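Local coordinates for protein histidine--tRNA ligase (Thermus thermophilus HB27, PDB 4RDX) that attaches histidine to tRNA(His) at the expense of ATP, releasing AMP and diphosphate, and works as a class II aminoacyl-tRNA synthetase homodimer, at residues Ala109-Arg114 with Gln125-Asn130; Val129-Leu134 with Val305-Gly310; Ser166-Pro171 with Arg268-Val273. All coordinates share one frame; numbering follows the deposited sequence.

Contact 1 of 3, residues Ala109-Arg114 with Gln125-Asn130; sequences AGPMFR and QFHQVN. With AMP (adenosine monophosphate), chain C; nucleotides of chain B.
Met112 and Phe126 form an antiparallel hydrogen-bonded pair, Met112 N giving to Phe126 O at 2.8 Å while Phe126 N returns a bond to Met112 O. Gly110 and Gln128 form the next hydrogen-bonded pair, Gln128 N reaching Gly110 O with a nearly straight N-H...O angle of 171°. The backbone donors and acceptors of these four residues that face across the hairpin are therefore paired. CA-H...O contacts run alongside these bonds, as from Pro111 CA to Phe126 O, and Ala109 CB rests on Val129 CG2.

This hairpin of strands 104-113 and 125-134 belongs to the antiparallel class II catalytic sheet, and the arginine at the end of its first strand, stationed beside the nucleotide phosphate, fits the motif 2 arrangement of that class. Arg114 grips the AMP phosphate with two nitrogens, NH2 to O1P at 2.7 Å and NH1 to O2P at 3.1 Å, and its NE is taken by Pro82 O. Phe126 CZ lies over one guanidinium face and the base of A78 of the tRNA over the opposite one.

The Phe126 ring is sandwiched: the adenine of AMP covers one face, with C5 over the centre, and Met112 CB sits over the other, 3.7 Å from the centroid. Gln128, extended beyond CG, presents NE2 to AMP O4' at 3.2 Å; its OE1 accepts from Asn130 ND2, which approaches from above the plane of the Gln128 amide. On the other side of the hairpin Gln125 OE1 touches the edge of Phe113 at CE1 but is bonded to Ile45 N of the second subunit, and His127 ND1 is hydrogen-bonded to Glu312 OE2.

Contact 2 of 3, residues Val129-Leu134 with Val305-Gly310; sequences VNYEAL and VGFAFG. With HIS (histidine), chain D; AMP (adenosine monophosphate), chain C.
Strands 129-134 and 305-310 run antiparallel, their short axes 178° apart, and are joined by six backbone hydrogen bonds in three reciprocal pairs: Val129 with Phe309, Tyr131 with Phe307, and Ala133 with Val305.

On the face carrying Val129 and Tyr131, each aromatic ring of 305-310 turns a face to the CB of its partner. Tyr131 CB stands 3.8 Å from the centroid of Phe307, and Val129 CB approaches the face of Phe309 in the same CH-pi manner. Phe307 CG lies between its own backbone N and carbonyl carbon, which turns the ring across the strand toward Tyr131. The Tyr131 and Phe307 rings are near parallel, at 26°, but slid apart with little overlap; Leu33 of helix 17-35 packs against both.

These neighbouring strands lie in the catalytic sheet of the class II fold, and their opposite face forms the floor of the active site. There Glu132, bent at chi2, sets OE2 2.6 Å from NE2 of the bound histidine, a short but poorly directed, weak hydrogen bond; the carboxylate is also held by Tyr290 through OE1 and Thr85 through OE2. Gly306 leaves room for this group: its CA is 3.3 Å from Glu132 OE1, and a CB would collide there. Farther along, Ala308 CB meets Asn130 OD1 at 3.4 Å, and Gly310 N makes a weak bond to AMP O2'.

Contact 3 of 3, residues Ser166-Pro171 with Arg268-Val273; sequences SSVGDP and RTAFEV
Ser166 pairs with Ala270 on strand 161-167, where this strand joins strand 269-275 in the antiparallel part of the class II catalytic sheet. The pair is hydrogen-bonded both ways: Ser166 N gives to Ala270 O at 2.9 Å, and Ala270 N returns to Ser166 O with a straight N-H...O angle of 176°, though the donor stands above the carbonyl plane. Ser166 OG turns elsewhere, to Glu256 O.

Ser167 lies opposite Thr269, with its CA 3.1 Å from Arg268 O. Its OG, anti to the backbone N (chi1 169°), is set to accept from Gly169 N at 3.0 Å, closing an ST turn. Val168 N then bonds to Arg268 O at 2.8 Å, and Val168 CG2 rests against the same oxygen, while CG1 is loosely packed on Ala270 CB. Gly169 has a positive phi, and its O receives Arg268 N at 3.1 Å from above the carbonyl plane. The backbone N and O of Arg268 are thus both engaged by the turn.

Asp170 is at the N-cap position of helix 171-185, but its carboxylate does not cap the helix and instead closes the contact with a salt bridge to Arg268. The carboxylate and guanidinium planes are 50° apart, and the two bonds are unequal, that from Arg268 NH2 to Asp170 OD2 being weak. With alanine at position 268 both side-chain bonds go, and the Asp170 carboxylate would probably be left without its cationic mate across the turn. The stronger bond has Arg268 NE meeting Asp170 OD1 on its syn side at 3.0 Å, with the oxygen in the guanidinium plane.

All three contacts join neighbouring strands of one catalytic sheet. Contacts 1 and 2 share strand 125-134 through Val129 and Asn130, and meet where Gln128 CG lies 3.4 Å from Phe309 O; both reach AMP, contact 1 at its phosphate, base and sugar, contact 2 at its sugar while also holding histidine. Both lie near the chain centre; contact 2 is buried throughout, contact 1 mostly, with edges toward tRNA and the second subunit. Contact 3, about 22 Å from the chain centre, includes partly exposed Asp170 and Arg268 and replaces aromatic packing with a turn and a salt bridge. It touches contact 2 through Phe271, but its centre is about 23 Å from that of contact 1.

Contact 1 of 3, residues Ala109-Arg114 with Gln125-Asn130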
loop_
_atom_site.group_PDB
_atom_site.type_symbol
_atom_site.label_atom_id
_atom_site.label_comp_id
_atom_site.label_asym_id
_atom_site.label_seq_id
_atom_site.Cartn_x
_atom_site.Cartn_y
_atom_site.Cartn_z
ATOM N N ALA A 109 -6.336 -4.419 -2.003
ATOM C CA ALA A 109 -5.048 -5.087 -1.872
ATOM C C ALA A 109 -4.311 -4.552 -0.658
ATOM O O ALA A 109 -4.119 -3.342 -0.528
ATOM C CB ALA A 109 -4.220 -4.908 -3.129
ATOM N N GLY A 110 -3.906 -5.447 0.240
ATOM C CA GLY A 110 -3.270 -4.998 1.466
ATOM C C GLY A 110 -2.884 -6.063 2.473
ATOM O O GLY A 110 -3.170 -7.247 2.283
ATOM N N PRO A 111 -2.217 -5.638 3.558
ATOM C CA PRO A 111 -1.751 -6.512 4.638
ATOM C C PRO A 111 -2.865 -7.190 5.420
ATOM O O PRO A 111 -3.904 -6.602 5.720
ATOM C CB PRO A 111 -0.972 -5.559 5.552
ATOM C CG PRO A 111 -1.499 -4.206 5.231
ATOM C CD PRO A 111 -1.770 -4.251 3.759
ATOM N N MET A 112 -2.612 -8.451 5.743
ATOM C CA MET A 112 -3.482 -9.276 6.558
ATOM C C MET A 112 -2.595 -9.889 7.639
ATOM O O MET A 112 -1.396 -10.106 7.419
ATOM C CB MET A 112 -4.114 -10.378 5.703
ATOM C CG MET A 112 -4.823 -9.882 4.439
ATOM S SD MET A 112 -6.251 -8.827 4.773
ATOM C CE MET A 112 -6.890 -8.537 3.128
ATOM N N PHE A 113 -3.186 -10.178 8.796
ATOM C CA PHE A 113 -2.428 -10.613 9.961
ATOM C C PHE A 113 -3.041 -11.842 10.628
ATOM O O PHE A 113 -4.212 -11.830 11.011
ATOM C CB PHE A 113 -2.335 -9.472 10.975
ATOM C CG PHE A 113 -1.880 -8.173 10.379
ATOM C CD1 PHE A 113 -0.540 -7.832 10.373
ATOM C CD2 PHE A 113 -2.790 -7.295 9.816
ATOM C CE1 PHE A 113 -0.118 -6.641 9.819
ATOM C CE2 PHE A 113 -2.373 -6.105 9.258
ATOM C CZ PHE A 113 -1.035 -5.777 9.259
ATOM N N ARG A 114 -2.247 -12.901 10.768
ATOM C CA ARG A 114 -2.698 -14.120 11.440
ATOM C C ARG A 114 -1.624 -14.649 12.389
ATOM O O ARG A 114 -0.449 -14.320 12.250
ATOM C CB ARG A 114 -3.120 -15.181 10.415
ATOM C CG ARG A 114 -4.387 -14.799 9.662
ATOM C CD ARG A 114 -4.705 -15.723 8.500
ATOM N NE ARG A 114 -5.813 -15.184 7.714
ATOM C CZ ARG A 114 -6.410 -15.822 6.712
ATOM N NH1 ARG A 114 -6.014 -17.038 6.362
ATOM N NH2 ARG A 114 -7.409 -15.240 6.060
ATOM N N GLN A 125 2.415 -11.670 8.978
ATOM C CA GLN A 125 1.912 -10.564 8.176
ATOM C C GLN A 125 2.131 -10.892 6.713
ATOM O O GLN A 125 3.263 -11.098 6.273
ATOM C CB GLN A 125 2.589 -9.241 8.519
ATOM C CG GLN A 125 2.173 -8.122 7.571
ATOM C CD GLN A 125 2.826 -6.794 7.896
ATOM O OE1 GLN A 125 3.060 -6.471 9.061
ATOM N NE2 GLN A 125 3.134 -6.016 6.862
ATOM N N PHE A 126 1.041 -10.956 5.960
ATOM C CA PHE A 126 1.141 -11.288 4.546
ATOM C C PHE A 126 0.286 -10.315 3.750
ATOM O O PHE A 126 -0.361 -9.459 4.331
ATOM C CB PHE A 126 0.741 -12.747 4.298
ATOM C CG PHE A 126 -0.683 -13.065 4.659
ATOM C CD1 PHE A 126 -1.044 -13.338 5.968
ATOM C CD2 PHE A 126 -1.657 -13.110 3.682
ATOM C CE1 PHE A 126 -2.357 -13.630 6.295
ATOM C CE2 PHE A 126 -2.968 -13.405 4.004
ATOM C CZ PHE A 126 -3.317 -13.668 5.311
ATOM N N HIS A 127 0.291 -10.420 2.426
ATOM C CA HIS A 127 -0.481 -9.483 1.615
ATOM C C HIS A 127 -1.497 -10.189 0.729
ATOM O O HIS A 127 -1.203 -11.215 0.113
ATOM C CB HIS A 127 0.442 -8.575 0.802
ATOM C CG HIS A 127 1.336 -7.724 1.649
ATOM N ND1 HIS A 127 2.401 -8.239 2.355
ATOM C CD2 HIS A 127 1.310 -6.398 1.925
ATOM C CE1 HIS A 127 3.000 -7.268 3.021
ATOM N NE2 HIS A 127 2.357 -6.139 2.776
ATOM N N GLN A 128 -2.701 -9.632 0.680
ATOM C CA GLN A 128 -3.795 -10.266 -0.036
ATOM C C GLN A 128 -4.412 -9.346 -1.073
ATOM O O GLN A 128 -4.404 -8.118 -0.924
ATOM C CB GLN A 128 -4.878 -10.717 0.945
ATOM C CG GLN A 128 -5.026 -12.219 1.085
ATOM C CD GLN A 128 -6.082 -12.594 2.106
ATOM O OE1 GLN A 128 -6.903 -11.763 2.499
ATOM N NE2 GLN A 128 -6.064 -13.847 2.549
ATOM N N VAL A 129 -4.931 -9.954 -2.136
ATOM C CA VAL A 129 -5.835 -9.254 -3.036
ATOM C C VAL A 129 -7.209 -9.887 -2.892
ATOM O O VAL A 129 -7.348 -11.107 -2.937
ATOM C CB VAL A 129 -5.387 -9.330 -4.503
ATOM C CG1 VAL A 129 -6.405 -8.637 -5.406
ATOM C CG2 VAL A 129 -4.013 -8.713 -4.669
ATOM N N ASN A 130 -8.213 -9.040 -2.705
ATOM C CA ASN A 130 -9.577 -9.465 -2.451
ATOM C C ASN A 130 -10.525 -8.880 -3.479
ATOM O O ASN A 130 -10.360 -7.739 -3.910
ATOM C CB ASN A 130 -10.021 -9.006 -1.063
ATOM C CG ASN A 130 -9.546 -9.925 0.038
ATOM O OD1 ASN A 130 -10.317 -10.727 0.565
ATOM N ND2 ASN A 130 -8.274 -9.811 0.401
HETATM P P AMP C . -7.780 -17.659 3.084
HETATM O O1P AMP C . -8.160 -16.352 3.738
HETATM O O2P AMP C . -7.287 -18.704 4.052
HETATM O O3P AMP C . -8.779 -18.151 2.068
HETATM O "O5'" AMP C . -6.503 -17.259 2.221
HETATM C "C5'" AMP C . -6.601 -17.030 0.823
HETATM C "C4'" AMP C . -5.232 -17.000 0.190
HETATM O "O4'" AMP C . -4.406 -16.043 0.902
HETATM C "C3'" AMP C . -4.456 -18.309 0.263
HETATM O "O3'" AMP C . -4.764 -19.185 -0.807
HETATM C "C2'" AMP C . -3.001 -17.856 0.278
HETATM O "O2'" AMP C . -2.542 -17.590 -1.039
HETATM C "C1'" AMP C . -3.092 -16.534 1.040
HETATM N N9 AMP C . -2.810 -16.696 2.479
HETATM C C8 AMP C . -3.710 -17.048 3.417
HETATM N N7 AMP C . -3.142 -17.106 4.651
HETATM C C5 AMP C . -1.843 -16.780 4.508
HETATM C C6 AMP C . -0.670 -16.654 5.405
HETATM N N6 AMP C . -0.771 -16.879 6.738
HETATM N N1 AMP C . 0.509 -16.291 4.850
HETATM C C2 AMP C . 0.625 -16.064 3.529
HETATM N N3 AMP C . -0.392 -16.162 2.657
HETATM C C4 AMP C . -1.630 -16.512 3.076
ATOM P P A B 78 -10.983 -22.518 5.693
ATOM O OP1 A B 78 -11.306 -23.932 6.012
ATOM O OP2 A B 78 -10.391 -22.177 4.374
ATOM O "O5'" A B 78 -12.305 -21.646 5.863
ATOM C "C5'" A B 78 -12.442 -20.757 6.964
ATOM C "C4'" A B 78 -12.170 -19.328 6.561
ATOM O "O4'" A B 78 -11.935 -18.522 7.746
ATOM C "C3'" A B 78 -10.929 -19.103 5.710
ATOM O "O3'" A B 78 -11.142 -19.380 4.336
ATOM C "C2'" A B 78 -10.580 -17.650 5.998
ATOM O "O2'" A B 78 -11.411 -16.776 5.248
ATOM C "C1'" A B 78 -10.963 -17.534 7.473
ATOM N N9 A B 78 -9.809 -17.747 8.369
ATOM C C8 A B 78 -8.899 -18.773 8.348
ATOM N N7 A B 78 -7.979 -18.696 9.277
ATOM C C5 A B 78 -8.310 -17.538 9.964
ATOM C C6 A B 78 -7.722 -16.898 11.068
ATOM N N6 A B 78 -6.636 -17.356 11.693
ATOM N N1 A B 78 -8.298 -15.758 11.511
ATOM C C2 A B 78 -9.387 -15.303 10.878
ATOM N N3 A B 78 -10.031 -15.815 9.831
ATOM C C4 A B 78 -9.435 -16.946 9.419
#

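Contact 2 of 3, residues Val129-Leu134 with Val305-Gly310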
loop_
_atom_site.group_PDB
_atom_site.type_symbol
_atom_site.label_atom_id
_atom_site.label_comp_id
_atom_site.label_asym_id
_atom_site.label_seq_id
_atom_site.Cartn_x
_atom_site.Cartn_y
_atom_site.Cartn_z
ATOM N N VAL A 129 -4.931 -9.954 -2.136
ATOM C CA VAL A 129 -5.835 -9.254 -3.036
ATOM C C VAL A 129 -7.209 -9.887 -2.892
ATOM O O VAL A 129 -7.348 -11.107 -2.937
ATOM C CB VAL A 129 -5.387 -9.330 -4.503
ATOM C CG1 VAL A 129 -6.405 -8.637 -5.406
ATOM C CG2 VAL A 129 -4.013 -8.713 -4.669
ATOM N N ASN A 130 -8.213 -9.040 -2.705
ATOM C CA ASN A 130 -9.577 -9.465 -2.451
ATOM C C ASN A 130 -10.525 -8.880 -3.479
ATOM O O ASN A 130 -10.360 -7.739 -3.910
ATOM C CB ASN A 130 -10.021 -9.006 -1.063
ATOM C CG ASN A 130 -9.546 -9.925 0.038
ATOM O OD1 ASN A 130 -10.317 -10.727 0.565
ATOM N ND2 ASN A 130 -8.274 -9.811 0.401
ATOM N N TYR A 131 -11.517 -9.677 -3.859
ATOM C CA TYR A 131 -12.582 -9.254 -4.753
ATOM C C TYR A 131 -13.907 -9.691 -4.154
ATOM O O TYR A 131 -14.027 -10.822 -3.689
ATOM C CB TYR A 131 -12.410 -9.904 -6.127
ATOM C CG TYR A 131 -13.623 -9.778 -7.024
ATOM C CD1 TYR A 131 -13.835 -8.627 -7.771
ATOM C CD2 TYR A 131 -14.550 -10.812 -7.132
ATOM C CE1 TYR A 131 -14.934 -8.502 -8.596
ATOM C CE2 TYR A 131 -15.655 -10.695 -7.953
ATOM C CZ TYR A 131 -15.841 -9.538 -8.683
ATOM O OH TYR A 131 -16.936 -9.411 -9.507
ATOM N N GLU A 132 -14.894 -8.798 -4.157
ATOM C CA GLU A 132 -16.248 -9.139 -3.732
ATOM C C GLU A 132 -17.301 -8.587 -4.685
ATOM O O GLU A 132 -17.234 -7.443 -5.115
ATOM C CB GLU A 132 -16.538 -8.629 -2.317
ATOM C CG GLU A 132 -15.600 -9.147 -1.244
ATOM C CD GLU A 132 -15.584 -10.661 -1.147
ATOM O OE1 GLU A 132 -16.625 -11.292 -1.423
ATOM O OE2 GLU A 132 -14.523 -11.221 -0.800
ATOM N N ALA A 133 -18.271 -9.428 -5.018
ATOM C CA ALA A 133 -19.467 -9.003 -5.720
ATOM C C ALA A 133 -20.617 -9.153 -4.740
ATOM O O ALA A 133 -20.918 -10.266 -4.276
ATOM C CB ALA A 133 -19.694 -9.846 -6.956
ATOM N N LEU A 134 -21.237 -8.021 -4.413
ATOM C CA LEU A 134 -22.258 -7.974 -3.375
ATOM C C LEU A 134 -23.601 -7.494 -3.911
ATOM O O LEU A 134 -23.665 -6.591 -4.751
ATOM C CB LEU A 134 -21.800 -7.061 -2.234
ATOM C CG LEU A 134 -20.540 -7.473 -1.470
ATOM C CD1 LEU A 134 -19.916 -6.274 -0.771
ATOM C CD2 LEU A 134 -20.864 -8.560 -0.461
ATOM N N VAL A 305 -20.330 -13.032 -3.325
ATOM C CA VAL A 305 -19.393 -14.036 -3.815
ATOM C C VAL A 305 -18.071 -13.334 -4.030
ATOM O O VAL A 305 -18.042 -12.203 -4.493
ATOM C CB VAL A 305 -19.895 -14.726 -5.103
ATOM C CG1 VAL A 305 -20.135 -13.711 -6.209
ATOM C CG2 VAL A 305 -18.916 -15.808 -5.552
ATOM N N GLY A 306 -16.973 -13.977 -3.663
ATOM C CA GLY A 306 -15.693 -13.323 -3.829
ATOM C C GLY A 306 -14.496 -14.184 -3.524
ATOM O O GLY A 306 -14.645 -15.285 -3.006
ATOM N N PHE A 307 -13.305 -13.672 -3.825
ATOM C CA PHE A 307 -12.088 -14.444 -3.621
ATOM C C PHE A 307 -10.953 -13.622 -3.034
ATOM O O PHE A 307 -10.982 -12.392 -3.052
ATOM C CB PHE A 307 -11.640 -15.097 -4.931
ATOM C CG PHE A 307 -11.234 -14.118 -6.002
ATOM C CD1 PHE A 307 -9.965 -13.556 -6.008
ATOM C CD2 PHE A 307 -12.119 -13.774 -7.008
ATOM C CE1 PHE A 307 -9.581 -12.665 -6.994
ATOM C CE2 PHE A 307 -11.747 -12.887 -8.012
ATOM C CZ PHE A 307 -10.477 -12.322 -7.993
ATOM N N ALA A 308 -9.959 -14.322 -2.505
ATOM C CA ALA A 308 -8.741 -13.688 -2.029
ATOM C C ALA A 308 -7.549 -14.538 -2.435
ATOM O O ALA A 308 -7.635 -15.763 -2.435
ATOM C CB ALA A 308 -8.781 -13.515 -0.520
ATOM N N PHE A 309 -6.450 -13.891 -2.820
ATOM C CA PHE A 309 -5.212 -14.623 -3.077
ATOM C C PHE A 309 -3.986 -13.973 -2.434
ATOM O O PHE A 309 -3.998 -12.771 -2.122
ATOM C CB PHE A 309 -5.002 -14.926 -4.572
ATOM C CG PHE A 309 -4.595 -13.744 -5.409
ATOM C CD1 PHE A 309 -3.300 -13.239 -5.360
ATOM C CD2 PHE A 309 -5.490 -13.186 -6.306
ATOM C CE1 PHE A 309 -2.926 -12.168 -6.154
ATOM C CE2 PHE A 309 -5.122 -12.121 -7.106
ATOM C CZ PHE A 309 -3.840 -11.611 -7.031
ATOM N N GLY A 310 -2.943 -14.777 -2.233
ATOM C CA GLY A 310 -1.741 -14.317 -1.558
ATOM C C GLY A 310 -0.643 -13.881 -2.504
ATOM O O GLY A 310 -0.126 -14.690 -3.277
HETATM N N HIS D . -10.868 -17.481 2.597
HETATM C CA HIS D . -12.065 -16.950 1.958
HETATM C C HIS D . -12.632 -17.995 1.009
HETATM O O HIS D . -13.817 -17.981 0.685
HETATM C CB HIS D . -11.731 -15.658 1.206
HETATM C CG HIS D . -12.922 -15.011 0.556
HETATM N ND1 HIS D . -14.210 -15.436 0.753
HETATM C CD2 HIS D . -12.987 -13.965 -0.299
HETATM C CE1 HIS D . -15.033 -14.686 0.055
HETATM N NE2 HIS D . -14.323 -13.775 -0.595
HETATM O OXT HIS D . -11.911 -18.878 0.548
HETATM P P AMP C . -7.780 -17.659 3.084
HETATM O O1P AMP C . -8.160 -16.352 3.738
HETATM O O2P AMP C . -7.287 -18.704 4.052
HETATM O O3P AMP C . -8.779 -18.151 2.068
HETATM O "O5'" AMP C . -6.503 -17.259 2.221
HETATM C "C5'" AMP C . -6.601 -17.030 0.823
HETATM C "C4'" AMP C . -5.232 -17.000 0.190
HETATM O "O4'" AMP C . -4.406 -16.043 0.902
HETATM C "C3'" AMP C . -4.456 -18.309 0.263
HETATM O "O3'" AMP C . -4.764 -19.185 -0.807
HETATM C "C2'" AMP C . -3.001 -17.856 0.278
HETATM O "O2'" AMP C . -2.542 -17.590 -1.039
HETATM C "C1'" AMP C . -3.092 -16.534 1.040
HETATM N N9 AMP C . -2.810 -16.696 2.479
HETATM C C8 AMP C . -3.710 -17.048 3.417
HETATM N N7 AMP C . -3.142 -17.106 4.651
HETATM C C5 AMP C . -1.843 -16.780 4.508
HETATM C C6 AMP C . -0.670 -16.654 5.405
HETATM N N6 AMP C . -0.771 -16.879 6.738
HETATM N N1 AMP C . 0.509 -16.291 4.850
HETATM C C2 AMP C . 0.625 -16.064 3.529
HETATM N N3 AMP C . -0.392 -16.162 2.657
HETATM C C4 AMP C . -1.630 -16.512 3.076
#

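Contact 3 of 3, residues Ser166-Pro171 with Arg268-Val273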
loop_
_atom_site.group_PDB
_atom_site.type_symbol
_atom_site.label_atom_id
_atom_site.label_comp_id
_atom_site.label_asym_id
_atom_site.label_seq_id
_atom_site.Cartn_x
_atom_site.Cartn_y
_atom_site.Cartn_z
ATOM N N SER A 166 -16.291 -26.645 -6.157
ATOM C CA SER A 166 -17.248 -27.483 -5.445
ATOM C C SER A 166 -18.341 -26.640 -4.796
ATOM O O SER A 166 -18.464 -25.445 -5.067
ATOM C CB SER A 166 -16.545 -28.328 -4.381
ATOM O OG SER A 166 -17.368 -29.404 -3.964
ATOM N N SER A 167 -19.135 -27.274 -3.941
ATOM C CA SER A 167 -20.194 -26.584 -3.221
ATOM C C SER A 167 -20.305 -27.102 -1.792
ATOM O O SER A 167 -20.277 -28.310 -1.555
ATOM C CB SER A 167 -21.531 -26.743 -3.949
ATOM O OG SER A 167 -22.607 -26.289 -3.144
ATOM N N VAL A 168 -20.420 -26.179 -0.842
ATOM C CA VAL A 168 -20.610 -26.542 0.556
ATOM C C VAL A 168 -22.096 -26.708 0.854
ATOM O O VAL A 168 -22.483 -27.078 1.962
ATOM C CB VAL A 168 -20.015 -25.485 1.498
ATOM C CG1 VAL A 168 -18.496 -25.514 1.436
ATOM C CG2 VAL A 168 -20.541 -24.102 1.147
ATOM N N GLY A 169 -22.921 -26.426 -0.151
ATOM C CA GLY A 169 -24.361 -26.553 -0.031
ATOM C C GLY A 169 -24.970 -25.483 0.852
ATOM O O GLY A 169 -24.279 -24.587 1.335
ATOM N N ASP A 170 -26.280 -25.572 1.048
ATOM C CA ASP A 170 -26.985 -24.709 1.986
ATOM C C ASP A 170 -26.902 -25.379 3.363
ATOM O O ASP A 170 -26.628 -26.576 3.434
ATOM C CB ASP A 170 -28.431 -24.512 1.516
ATOM C CG ASP A 170 -28.528 -23.605 0.296
ATOM O OD1 ASP A 170 -27.994 -22.476 0.348
ATOM O OD2 ASP A 170 -29.130 -24.021 -0.716
ATOM N N PRO A 171 -27.106 -24.614 4.455
ATOM C CA PRO A 171 -26.907 -25.133 5.819
ATOM C C PRO A 171 -27.505 -26.516 6.095
ATOM O O PRO A 171 -26.837 -27.355 6.707
ATOM C CB PRO A 171 -27.603 -24.084 6.687
ATOM C CG PRO A 171 -27.416 -22.823 5.938
ATOM C CD PRO A 171 -27.486 -23.188 4.476
ATOM N N ARG A 268 -23.210 -22.650 -0.779
ATOM C CA ARG A 268 -23.088 -22.932 -2.208
ATOM C C ARG A 268 -21.639 -22.983 -2.701
ATOM O O ARG A 268 -20.812 -23.702 -2.141
ATOM C CB ARG A 268 -23.918 -21.935 -3.029
ATOM C CG ARG A 268 -25.410 -22.271 -3.074
ATOM C CD ARG A 268 -26.289 -21.068 -2.751
ATOM N NE ARG A 268 -27.653 -21.467 -2.406
ATOM C CZ ARG A 268 -28.693 -21.394 -3.231
ATOM N NH1 ARG A 268 -28.540 -20.923 -4.460
ATOM N NH2 ARG A 268 -29.891 -21.787 -2.823
ATOM N N THR A 269 -21.341 -22.202 -3.736
ATOM C CA THR A 269 -20.050 -22.259 -4.425
ATOM C C THR A 269 -18.820 -22.066 -3.535
ATOM O O THR A 269 -18.739 -21.115 -2.753
ATOM C CB THR A 269 -19.986 -21.230 -5.577
ATOM O OG1 THR A 269 -21.242 -21.196 -6.267
ATOM C CG2 THR A 269 -18.883 -21.599 -6.555
ATOM N N ALA A 270 -17.868 -22.985 -3.661
ATOM C CA ALA A 270 -16.548 -22.827 -3.063
ATOM C C ALA A 270 -15.511 -23.189 -4.120
ATOM O O ALA A 270 -15.727 -24.099 -4.925
ATOM C CB ALA A 270 -16.396 -23.714 -1.836
ATOM N N PHE A 271 -14.393 -22.472 -4.129
ATOM C CA PHE A 271 -13.356 -22.732 -5.118
ATOM C C PHE A 271 -11.959 -22.333 -4.663
ATOM O O PHE A 271 -11.796 -21.460 -3.812
ATOM C CB PHE A 271 -13.698 -22.093 -6.468
ATOM C CG PHE A 271 -13.857 -20.600 -6.428
ATOM C CD1 PHE A 271 -15.045 -20.021 -6.002
ATOM C CD2 PHE A 271 -12.833 -19.774 -6.866
ATOM C CE1 PHE A 271 -15.194 -18.645 -5.986
ATOM C CE2 PHE A 271 -12.976 -18.402 -6.852
ATOM C CZ PHE A 271 -14.156 -17.836 -6.413
ATOM N N GLU A 272 -10.959 -23.006 -5.222
ATOM C CA GLU A 272 -9.567 -22.726 -4.901
ATOM C C GLU A 272 -8.743 -22.771 -6.176
ATOM O O GLU A 272 -9.172 -23.343 -7.167
ATOM C CB GLU A 272 -9.031 -23.759 -3.912
ATOM C CG GLU A 272 -9.694 -23.736 -2.553
ATOM C CD GLU A 272 -9.297 -24.921 -1.705
ATOM O OE1 GLU A 272 -8.688 -25.861 -2.255
ATOM O OE2 GLU A 272 -9.590 -24.915 -0.491
ATOM N N VAL A 273 -7.566 -22.156 -6.159
ATOM C CA VAL A 273 -6.617 -22.313 -7.260
ATOM C C VAL A 273 -5.254 -22.699 -6.700
ATOM O O VAL A 273 -4.731 -22.034 -5.807
ATOM C CB VAL A 273 -6.484 -21.041 -8.123
ATOM C CG1 VAL A 273 -5.403 -21.228 -9.178
ATOM C CG2 VAL A 273 -7.810 -20.700 -8.780
#